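PDB 4GAX: amorpha-4,11-diene synthase from Artemisia annua, which probably converts farnesyl diphosphate into a cyclic sesquiterpene such as amorpha-4,11-diene, the precursor of artemisinin. Local coordinates for residues L83-E86 with I87-G91; W215-L218 with P219-A223; I227-Y230 with E231-S235; L240-L243 with A244-F248. All coordinates share one frame; numbering follows the deposited sequence.

Contact 1: L83-E86 with I87-G91; sequences LVDE and IQRLG
Asp85 and Gln88 share a bridging water one turn apart near the end of helix 77-89. The water donates to Asp85 OD1 at 2.8 Å and to Gln88 OE1 at 2.8 Å. Asp85 OD1 is also paired with Arg125. CG of Asp85 is anti to N (chi1 -179°), beside the carbonyl carbon, which turns the carboxylate towards Arg89. The two side chains run side by side, with Arg89 CD 3.3 Å from Asp85 OD1. The carboxylate and guanidinium planes are 53° apart, and Asp85 OD2 stays 4.3 Å from Arg89 NH1. This is charge proximity, not a salt bridge; the guanidinium pairs with Glu222 instead.

Leu83 CG meets Ile87 CD1 at 4.0 Å, the apolar pair. Val84 sets a methyl against an amide, its CG1 3.8 Å from Gln88 NE2. With an alanine here instead of Gln88, the water would probably lose one of its acceptors and Val84 CG1 its neighbour.

Backbone bonds run from Ile87 N to Leu83 O through to Leu90 N to Glu86 O. Gly91, with positive phi, closes the helix in a Schellman motif.

Around this turn, Leu83 and Ile87 pack on helix 52-71 and on Leu240 of helix 238-269, while Glu86, Arg89 and Leu90 face helix 219-232.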
loop_
_atom_site.group_PDB
_atom_site.type_symbol
_atom_site.label_atom_id
_atom_site.label_comp_id
_atom_site.label_asym_id
_atom_site.label_seq_id
_atom_site.Cartn_x
_atom_site.Cartn_y
_atom_site.Cartn_z
ATOM N N LEU A 83 16.234 17.482 1.508
ATOM C CA LEU A 83 14.997 18.258 1.462
ATOM C C LEU A 83 13.891 17.438 0.813
ATOM O O LEU A 83 12.745 17.445 1.284
ATOM C CB LEU A 83 15.219 19.527 0.639
ATOM C CG LEU A 83 14.068 20.528 0.517
ATOM C CD1 LEU A 83 13.508 20.870 1.886
ATOM C CD2 LEU A 83 14.598 21.802 -0.153
ATOM N N VAL A 84 14.233 16.737 -0.272
ATOM C CA VAL A 84 13.273 15.876 -0.962
ATOM C C VAL A 84 12.775 14.816 0.016
ATOM O O VAL A 84 11.575 14.580 0.141
ATOM C CB VAL A 84 13.910 15.197 -2.207
ATOM C CG1 VAL A 84 13.015 14.087 -2.742
ATOM C CG2 VAL A 84 14.199 16.228 -3.306
ATOM N N ASP A 85 13.703 14.188 0.728
ATOM C CA ASP A 85 13.321 13.171 1.716
ATOM C C ASP A 85 12.356 13.724 2.777
ATOM O O ASP A 85 11.401 13.065 3.192
ATOM C CB ASP A 85 14.580 12.662 2.406
ATOM C CG ASP A 85 14.301 11.591 3.423
ATOM O OD1 ASP A 85 13.562 10.635 3.101
ATOM O OD2 ASP A 85 14.850 11.684 4.545
ATOM N N GLU A 86 12.616 14.937 3.248
ATOM C CA GLU A 86 11.779 15.502 4.301
ATOM C C GLU A 86 10.385 15.811 3.751
ATOM O O GLU A 86 9.362 15.536 4.397
ATOM C CB GLU A 86 12.440 16.749 4.866
ATOM C CG GLU A 86 13.700 16.435 5.630
ATOM C CD GLU A 86 14.484 17.685 5.967
ATOM O OE1 GLU A 86 14.012 18.786 5.595
ATOM O OE2 GLU A 86 15.564 17.566 6.596
ATOM N N ILE A 87 10.340 16.359 2.542
ATOM C CA ILE A 87 9.049 16.633 1.912
ATOM C C ILE A 87 8.248 15.329 1.751
ATOM O O ILE A 87 7.046 15.296 2.016
ATOM C CB ILE A 87 9.239 17.329 0.551
ATOM C CG1 ILE A 87 9.852 18.713 0.769
ATOM C CG2 ILE A 87 7.904 17.435 -0.197
ATOM C CD1 ILE A 87 10.358 19.389 -0.542
ATOM N N GLN A 88 8.920 14.252 1.351
ATOM C CA GLN A 88 8.240 12.981 1.114
ATOM C C GLN A 88 7.733 12.380 2.420
ATOM O O GLN A 88 6.587 11.929 2.520
ATOM C CB GLN A 88 9.177 11.985 0.404
ATOM C CG GLN A 88 9.447 12.314 -1.066
ATOM C CD GLN A 88 10.480 11.368 -1.694
ATOM O OE1 GLN A 88 11.261 10.726 -0.990
ATOM N NE2 GLN A 88 10.481 11.283 -3.017
ATOM N N ARG A 89 8.598 12.354 3.424
ATOM C CA ARG A 89 8.221 11.785 4.711
ATOM C C ARG A 89 7.214 12.640 5.461
ATOM O O ARG A 89 6.428 12.119 6.266
ATOM C CB ARG A 89 9.473 11.537 5.558
ATOM C CG ARG A 89 10.481 10.610 4.841
ATOM C CD ARG A 89 11.652 10.318 5.738
ATOM N NE ARG A 89 11.245 9.467 6.844
ATOM C CZ ARG A 89 12.093 8.813 7.632
ATOM N NH1 ARG A 89 13.404 8.936 7.452
ATOM N NH2 ARG A 89 11.629 8.034 8.602
ATOM N N LEU A 90 7.245 13.953 5.225
ATOM C CA LEU A 90 6.237 14.833 5.839
ATOM C C LEU A 90 4.858 14.714 5.159
ATOM O O LEU A 90 3.850 15.271 5.639
ATOM C CB LEU A 90 6.695 16.293 5.839
ATOM C CG LEU A 90 7.841 16.596 6.814
ATOM C CD1 LEU A 90 8.387 18.018 6.564
ATOM C CD2 LEU A 90 7.350 16.447 8.248
ATOM N N GLY A 91 4.837 14.013 4.031
ATOM C CA GLY A 91 3.596 13.634 3.381
ATOM C C GLY A 91 3.050 14.691 2.442
ATOM O O GLY A 91 1.857 14.673 2.131
HETATM O O HOH W 1 11.587 9.416 1.513
#

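Contact 2: W215-L218 with P219-A223; sequences WKRL and PRIEA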
loop_
_atom_site.group_PDB
_atom_site.type_symbol
_atom_site.label_atom_id
_atom_site.label_comp_id
_atom_site.label_asym_id
_atom_site.label_seq_id
_atom_site.Cartn_x
_atom_site.Cartn_y
_atom_site.Cartn_z
ATOM N N TRP A 215 10.375 2.070 3.784
ATOM C CA TRP A 215 9.897 1.592 2.480
ATOM C C TRP A 215 8.637 0.745 2.609
ATOM O O TRP A 215 7.753 0.797 1.750
ATOM C CB TRP A 215 11.007 0.801 1.794
ATOM C CG TRP A 215 10.656 0.159 0.453
ATOM C CD1 TRP A 215 10.876 -1.145 0.104
ATOM C CD2 TRP A 215 10.056 0.784 -0.701
ATOM N NE1 TRP A 215 10.448 -1.374 -1.187
ATOM C CE2 TRP A 215 9.941 -0.210 -1.702
ATOM C CE3 TRP A 215 9.589 2.074 -0.978
ATOM C CZ2 TRP A 215 9.386 0.047 -2.964
ATOM C CZ3 TRP A 215 9.040 2.332 -2.235
ATOM C CH2 TRP A 215 8.949 1.322 -3.215
ATOM N N LYS A 216 8.547 -0.022 3.693
ATOM C CA LYS A 216 7.396 -0.897 3.902
ATOM C C LYS A 216 6.175 -0.193 4.512
ATOM O O LYS A 216 5.055 -0.690 4.403
ATOM C CB LYS A 216 7.797 -2.129 4.743
ATOM C CG LYS A 216 8.511 -3.199 3.902
ATOM C CD LYS A 216 9.158 -4.304 4.732
ATOM C CE LYS A 216 8.140 -5.091 5.531
ATOM N NZ LYS A 216 6.923 -5.290 4.725
ATOM N N ARG A 217 6.390 0.947 5.166
ATOM C CA ARG A 217 5.286 1.712 5.761
ATOM C C ARG A 217 4.591 2.548 4.679
ATOM O O ARG A 217 5.251 3.201 3.853
ATOM C CB ARG A 217 5.803 2.629 6.877
ATOM C CG ARG A 217 4.705 3.427 7.617
ATOM C CD ARG A 217 5.242 3.975 8.954
ATOM N NE ARG A 217 6.651 4.271 8.794
ATOM C CZ ARG A 217 7.630 3.666 9.452
ATOM N NH1 ARG A 217 7.363 2.748 10.371
ATOM N NH2 ARG A 217 8.878 4.000 9.186
ATOM N N LEU A 218 3.260 2.528 4.680
ATOM C CA LEU A 218 2.490 3.320 3.725
ATOM C C LEU A 218 2.832 4.799 3.953
ATOM O O LEU A 218 2.922 5.228 5.102
ATOM C CB LEU A 218 0.997 3.100 3.986
ATOM C CG LEU A 218 0.287 2.006 3.184
ATOM C CD1 LEU A 218 1.235 1.192 2.322
ATOM C CD2 LEU A 218 -0.528 1.115 4.104
ATOM N N PRO A 219 2.979 5.579 2.871
ATOM C CA PRO A 219 3.397 6.985 2.994
ATOM C C PRO A 219 2.515 7.852 3.890
ATOM O O PRO A 219 3.063 8.692 4.592
ATOM C CB PRO A 219 3.377 7.514 1.546
ATOM C CG PRO A 219 2.790 6.389 0.694
ATOM C CD PRO A 219 2.966 5.116 1.466
ATOM N N ARG A 220 1.196 7.668 3.883
ATOM C CA ARG A 220 0.335 8.488 4.752
ATOM C C ARG A 220 0.528 8.124 6.226
ATOM O O ARG A 220 0.426 8.977 7.128
ATOM C CB ARG A 220 -1.143 8.333 4.364
ATOM C CG ARG A 220 -2.105 9.286 5.092
ATOM C CD ARG A 220 -1.815 10.747 4.754
ATOM N NE ARG A 220 -2.872 11.621 5.273
ATOM C CZ ARG A 220 -2.867 12.949 5.193
ATOM N NH1 ARG A 220 -1.845 13.589 4.624
ATOM N NH2 ARG A 220 -3.892 13.639 5.690
ATOM N N ILE A 221 0.815 6.854 6.486
ATOM C CA ILE A 221 1.080 6.435 7.865
ATOM C C ILE A 221 2.451 6.972 8.308
ATOM O O ILE A 221 2.632 7.352 9.465
ATOM C CB ILE A 221 1.038 4.893 8.012
ATOM C CG1 ILE A 221 -0.374 4.384 7.698
ATOM C CG2 ILE A 221 1.441 4.461 9.403
ATOM C CD1 ILE A 221 -0.484 2.836 7.690
ATOM N N GLU A 222 3.423 6.992 7.403
ATOM C CA GLU A 222 4.726 7.602 7.747
ATOM C C GLU A 222 4.569 9.077 8.111
ATOM O O GLU A 222 5.139 9.545 9.096
ATOM C CB GLU A 222 5.745 7.436 6.620
ATOM C CG GLU A 222 7.025 8.288 6.766
ATOM C CD GLU A 222 7.927 7.840 7.916
ATOM O OE1 GLU A 222 7.675 6.756 8.509
ATOM O OE2 GLU A 222 8.909 8.572 8.223
ATOM N N ALA A 223 3.762 9.797 7.344
ATOM C CA ALA A 223 3.574 11.221 7.584
ATOM C C ALA A 223 3.040 11.490 8.983
ATOM O O ALA A 223 3.567 12.350 9.695
ATOM C CB ALA A 223 2.644 11.841 6.519
#
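Leu218 is the N-cap of helix 219-232, and Pro219 fills the first helical position, where no backbone N-H is needed for a bond. Glu222 N donates to Leu218 O at 2.9 Å, which opens the helical bonding pattern. The ring of Pro219 follows directly, its CD 3.8 Å from Leu218 CB.

Beyond the cap, Leu218 CD2 touches Ile221 CD1 at 4.0 Å. The branch CG2 of Ile221 lies against the chain of Arg217, 3.9 Å from CD. CG of Arg217 stands opposite the backbone N (chi1 -177°), and a bend at chi3 then turns the head towards Glu222. Arg217 NE reaches Glu222 OE1 at 2.7 Å. This is a salt bridge, but the hydrogen bond in it is weak because the N-H points poorly (128°). Arg217 NH2 is 3.1 Å from Glu222 OE1. The two flat groups are 34° apart.

Glu222 OE1 is also paired with Arg208, and OE2 with Arg89. Three arginines thus gather round one buried carboxylate. Such a setting would probably favour its ionised form and partly offset the cost of burying the charges.

Contact 3: I227-Y230 with E231-S235; sequences IPFY and EQQDS
Phe229 and Gln232 meet through different choices of first torsion. CG of Phe229 is anti to N (chi1 170°), which sends the ring along the helix towards the following residues. CG of Gln232 sits between N and the carbonyl carbon (chi1 66°), and a second bend folds the amide back. Gln232 NE2 thereby donates to Phe229 O at 2.9 Å, in the carbonyl plane and on a lone pair. Gln232 N approaches the same oxygen from above that plane at 3.3 Å, and shares its hydrogen with Pro228 O, also at 3.3 Å.

Gln233 comes over one face of the Phe229 ring. Its CG makes a CH-pi contact, 4.2 Å from the centroid and 26° off the normal. Its CD is 3.6 Å from Phe229 CE2. Shortening Gln233 to an alanine would probably leave the CE2-CZ side of this face less covered.

These contacts lie in the last turn of helix 219-232. Glu231 N still bonds Ile227 O at 2.9 Å, but Gln233 N reaches back three residues to Tyr230 O at 3.0 Å. The Tyr230 and Gln233 side chains cross at about a right angle, CD1 3.8 Å from OE1. Tyr230 OH accepts from Asn237 N, just before helix 238-269.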
loop_
_atom_site.group_PDB
_atom_site.type_symbol
_atom_site.label_atom_id
_atom_site.label_comp_id
_atom_site.label_asym_id
_atom_site.label_seq_id
_atom_site.Cartn_x
_atom_site.Cartn_y
_atom_site.Cartn_z
ATOM N N ILE A 227 5.825 13.609 11.118
ATOM C CA ILE A 227 5.544 15.006 11.380
ATOM C C ILE A 227 5.956 15.437 12.805
ATOM O O ILE A 227 6.752 16.370 12.952
ATOM C CB ILE A 227 4.078 15.365 11.027
ATOM C CG1 ILE A 227 3.908 15.433 9.503
ATOM C CG2 ILE A 227 3.704 16.706 11.644
ATOM C CD1 ILE A 227 2.450 15.615 9.046
ATOM N N PRO A 228 5.476 14.731 13.852
ATOM C CA PRO A 228 5.889 15.154 15.202
ATOM C C PRO A 228 7.379 14.966 15.471
ATOM O O PRO A 228 7.970 15.788 16.177
ATOM C CB PRO A 228 5.079 14.229 16.131
ATOM C CG PRO A 228 4.767 13.018 15.280
ATOM C CD PRO A 228 4.532 13.594 13.905
ATOM N N PHE A 229 7.980 13.898 14.951
ATOM C CA PHE A 229 9.413 13.735 15.140
ATOM C C PHE A 229 10.149 14.909 14.489
ATOM O O PHE A 229 11.070 15.484 15.081
ATOM C CB PHE A 229 9.931 12.398 14.591
ATOM C CG PHE A 229 11.438 12.309 14.559
ATOM C CD1 PHE A 229 12.148 12.008 15.707
ATOM C CD2 PHE A 229 12.140 12.555 13.387
ATOM C CE1 PHE A 229 13.531 11.947 15.695
ATOM C CE2 PHE A 229 13.527 12.497 13.368
ATOM C CZ PHE A 229 14.220 12.191 14.531
ATOM N N TYR A 230 9.738 15.279 13.278
ATOM C CA TYR A 230 10.437 16.351 12.558
ATOM C C TYR A 230 10.283 17.671 13.320
ATOM O O TYR A 230 11.237 18.431 13.483
ATOM C CB TYR A 230 9.903 16.484 11.122
ATOM C CG TYR A 230 10.672 17.482 10.269
ATOM C CD1 TYR A 230 11.904 17.149 9.704
ATOM C CD2 TYR A 230 10.168 18.758 10.035
ATOM C CE1 TYR A 230 12.616 18.071 8.917
ATOM C CE2 TYR A 230 10.869 19.680 9.260
ATOM C CZ TYR A 230 12.084 19.329 8.699
ATOM O OH TYR A 230 12.772 20.253 7.943
ATOM N N GLU A 231 9.073 17.921 13.813
ATOM C CA GLU A 231 8.756 19.190 14.441
ATOM C C GLU A 231 9.613 19.412 15.675
ATOM O O GLU A 231 9.925 20.551 16.020
ATOM C CB GLU A 231 7.261 19.258 14.801
ATOM C CG GLU A 231 6.860 20.563 15.482
ATOM C CD GLU A 231 5.361 20.704 15.671
ATOM O OE1 GLU A 231 4.660 19.670 15.790
ATOM O OE2 GLU A 231 4.882 21.860 15.695
ATOM N N GLN A 232 10.028 18.321 16.314
ATOM C CA GLN A 232 10.807 18.414 17.543
ATOM C C GLN A 232 12.325 18.362 17.318
ATOM O O GLN A 232 13.110 18.503 18.266
ATOM C CB GLN A 232 10.354 17.346 18.555
ATOM C CG GLN A 232 10.630 15.904 18.154
ATOM C CD GLN A 232 12.060 15.468 18.449
ATOM O OE1 GLN A 232 12.554 15.615 19.573
ATOM N NE2 GLN A 232 12.737 14.944 17.431
ATOM N N GLN A 233 12.741 18.156 16.074
ATOM C CA GLN A 233 14.168 18.174 15.757
ATOM C C GLN A 233 14.718 19.592 15.789
ATOM O O GLN A 233 14.133 20.501 15.193
ATOM C CB GLN A 233 14.415 17.578 14.382
ATOM C CG GLN A 233 14.534 16.090 14.348
ATOM C CD GLN A 233 15.188 15.645 13.063
ATOM O OE1 GLN A 233 14.744 16.020 11.971
ATOM N NE2 GLN A 233 16.275 14.879 13.177
ATOM N N ASP A 234 15.852 19.771 16.468
ATOM C CA ASP A 234 16.447 21.097 16.664
ATOM C C ASP A 234 16.593 21.941 15.383
ATOM O O ASP A 234 16.232 23.123 15.361
ATOM C CB ASP A 234 17.800 20.963 17.383
ATOM C CG ASP A 234 18.919 21.752 16.705
ATOM O OD1 ASP A 234 19.711 21.145 15.946
ATOM O OD2 ASP A 234 19.018 22.978 16.938
ATOM N N SER A 235 17.104 21.330 14.325
ATOM C CA SER A 235 17.439 22.061 13.108
ATOM C C SER A 235 16.334 22.045 12.044
ATOM O O SER A 235 16.596 22.343 10.873
ATOM C CB SER A 235 18.716 21.466 12.510
ATOM O OG SER A 235 18.585 20.060 12.358
#

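Contact 4: L240-L243 with A244-F248; sequences LIKL and AKLEF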
loop_
_atom_site.group_PDB
_atom_site.type_symbol
_atom_site.label_atom_id
_atom_site.label_comp_id
_atom_site.label_asym_id
_atom_site.label_seq_id
_atom_site.Cartn_x
_atom_site.Cartn_y
_atom_site.Cartn_z
ATOM N N LEU A 240 8.641 24.118 6.296
ATOM C CA LEU A 240 8.157 22.797 5.899
ATOM C C LEU A 240 7.178 22.218 6.914
ATOM O O LEU A 240 6.153 21.641 6.540
ATOM C CB LEU A 240 9.308 21.800 5.732
ATOM C CG LEU A 240 10.185 21.785 4.486
ATOM C CD1 LEU A 240 11.180 20.626 4.617
ATOM C CD2 LEU A 240 9.342 21.629 3.223
ATOM N N ILE A 241 7.501 22.335 8.198
ATOM C CA ILE A 241 6.640 21.725 9.208
ATOM C C ILE A 241 5.303 22.450 9.286
ATOM O O ILE A 241 4.256 21.810 9.465
ATOM C CB ILE A 241 7.307 21.618 10.614
ATOM C CG1 ILE A 241 6.467 20.705 11.522
ATOM C CG2 ILE A 241 7.473 22.987 11.261
ATOM C CD1 ILE A 241 6.269 19.304 10.956
ATOM N N LYS A 242 5.321 23.772 9.122
ATOM C CA LYS A 242 4.065 24.522 9.148
ATOM C C LYS A 242 3.155 24.080 8.007
ATOM O O LYS A 242 1.956 23.818 8.196
ATOM C CB LYS A 242 4.333 26.020 9.052
ATOM C CG LYS A 242 3.090 26.863 9.263
ATOM C CD LYS A 242 3.373 28.337 9.018
ATOM C CE LYS A 242 2.249 29.203 9.564
ATOM N NZ LYS A 242 2.389 30.613 9.107
ATOM N N LEU A 243 3.739 23.978 6.820
ATOM C CA LEU A 243 3.016 23.533 5.643
ATOM C C LEU A 243 2.530 22.093 5.777
ATOM O O LEU A 243 1.387 21.772 5.416
ATOM C CB LEU A 243 3.929 23.637 4.416
ATOM C CG LEU A 243 3.356 23.131 3.094
ATOM C CD1 LEU A 243 2.063 23.857 2.749
ATOM C CD2 LEU A 243 4.374 23.314 1.997
ATOM N N ALA A 244 3.401 21.218 6.268
ATOM C CA ALA A 244 3.046 19.804 6.380
ATOM C C ALA A 244 1.839 19.582 7.289
ATOM O O ALA A 244 1.008 18.703 7.034
ATOM C CB ALA A 244 4.247 18.969 6.870
ATOM N N LYS A 245 1.747 20.361 8.357
ATOM C CA LYS A 245 0.662 20.157 9.313
ATOM C C LYS A 245 -0.648 20.735 8.791
ATOM O O LYS A 245 -1.708 20.130 8.973
ATOM C CB LYS A 245 1.012 20.769 10.667
ATOM C CG LYS A 245 2.168 20.084 11.384
ATOM C CD LYS A 245 2.558 20.888 12.653
ATOM C CE LYS A 245 2.006 20.258 13.914
ATOM N NZ LYS A 245 2.259 21.114 15.128
ATOM N N LEU A 246 -0.576 21.910 8.162
ATOM C CA LEU A 246 -1.762 22.542 7.570
ATOM C C LEU A 246 -2.328 21.632 6.484
ATOM O O LEU A 246 -3.546 21.417 6.386
ATOM C CB LEU A 246 -1.410 23.904 6.958
ATOM C CG LEU A 246 -1.577 25.176 7.800
ATOM C CD1 LEU A 246 -1.376 24.907 9.268
ATOM C CD2 LEU A 246 -0.608 26.269 7.323
ATOM N N GLU A 247 -1.430 21.099 5.663
ATOM C CA GLU A 247 -1.812 20.228 4.556
ATOM C C GLU A 247 -2.322 18.893 5.073
ATOM O O GLU A 247 -3.269 18.341 4.528
ATOM C CB GLU A 247 -0.624 20.006 3.632
ATOM C CG GLU A 247 -0.341 21.206 2.750
ATOM C CD GLU A 247 -1.444 21.446 1.730
ATOM O OE1 GLU A 247 -2.141 20.473 1.346
ATOM O OE2 GLU A 247 -1.608 22.609 1.313
ATOM N N PHE A 248 -1.703 18.377 6.128
ATOM C CA PHE A 248 -2.169 17.115 6.677
ATOM C C PHE A 248 -3.626 17.243 7.033
ATOM O O PHE A 248 -4.417 16.356 6.730
ATOM C CB PHE A 248 -1.411 16.718 7.940
ATOM C CG PHE A 248 -1.801 15.365 8.434
ATOM C CD1 PHE A 248 -1.208 14.231 7.901
ATOM C CD2 PHE A 248 -2.825 15.217 9.356
ATOM C CE1 PHE A 248 -1.586 12.973 8.334
ATOM C CE2 PHE A 248 -3.223 13.951 9.789
ATOM C CZ PHE A 248 -2.597 12.835 9.280
#
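Leu243 meets the flat carboxylate of Glu247 through a methyl group and one oxygen: CD1 is 4.1 Å from OE2. The closer touch is on the aliphatic part of the side chain, where Leu243 CD1 packs on Glu247 CG at 3.6 Å. The two side chains lie side by side and point the same way. The other carboxylate oxygen, OE1, is bonded to Tyr94 OH. The Phe248 side chain meets Val224 and Met561.

Lys245 lays its aliphatic part against Ile241. CG1 of Ile241 is 4.1 Å from Lys245 CD. A bend at chi3 (102°) turns the lysine end off the Ile241 side chain, and NZ pairs with Glu231 and with Ser562 O. Leu246 CD2 is 4.2 Å from Lys242 CG, a looser touch on the more open side. Ala244 CB comes within 3.3 Å of Leu240 O.

The backbone is regular. Ala244 N donates to Leu240 O at 2.8 Å, and Glu247 N to Leu243 O at 2.9 Å.

Leu240, Leu243, Leu246 and Glu247 pack against helix 52-71; Ile241 and Phe248, with Leu240, meet helix 219-232. This is i to i+4 packing in a long helix, part of the all-helical terpene synthase fold.

In the fold
The four contacts come in series along the chain. Contact 1 lies on helix 77-89, contacts 2 and 3 at the start and the end of helix 219-232, and contact 4 on helix 238-269, which follows it. Their centres are about 11 to 17 Å apart, with contacts 2 and 3 the farthest. Contact 1 touches all three others: contact 2 through Arg89, contact 3 through Glu86 and Tyr230, probably by a hydrogen bond, and contact 4 through Leu240 and Ala244. Arg220 probably bonds Phe248 O, joining contacts 2 and 4. The Glu231-Lys245 salt bridge joins contacts 3 and 4. Buried packing and charge pairs thus tie helix 77-89 to two later, consecutive helices.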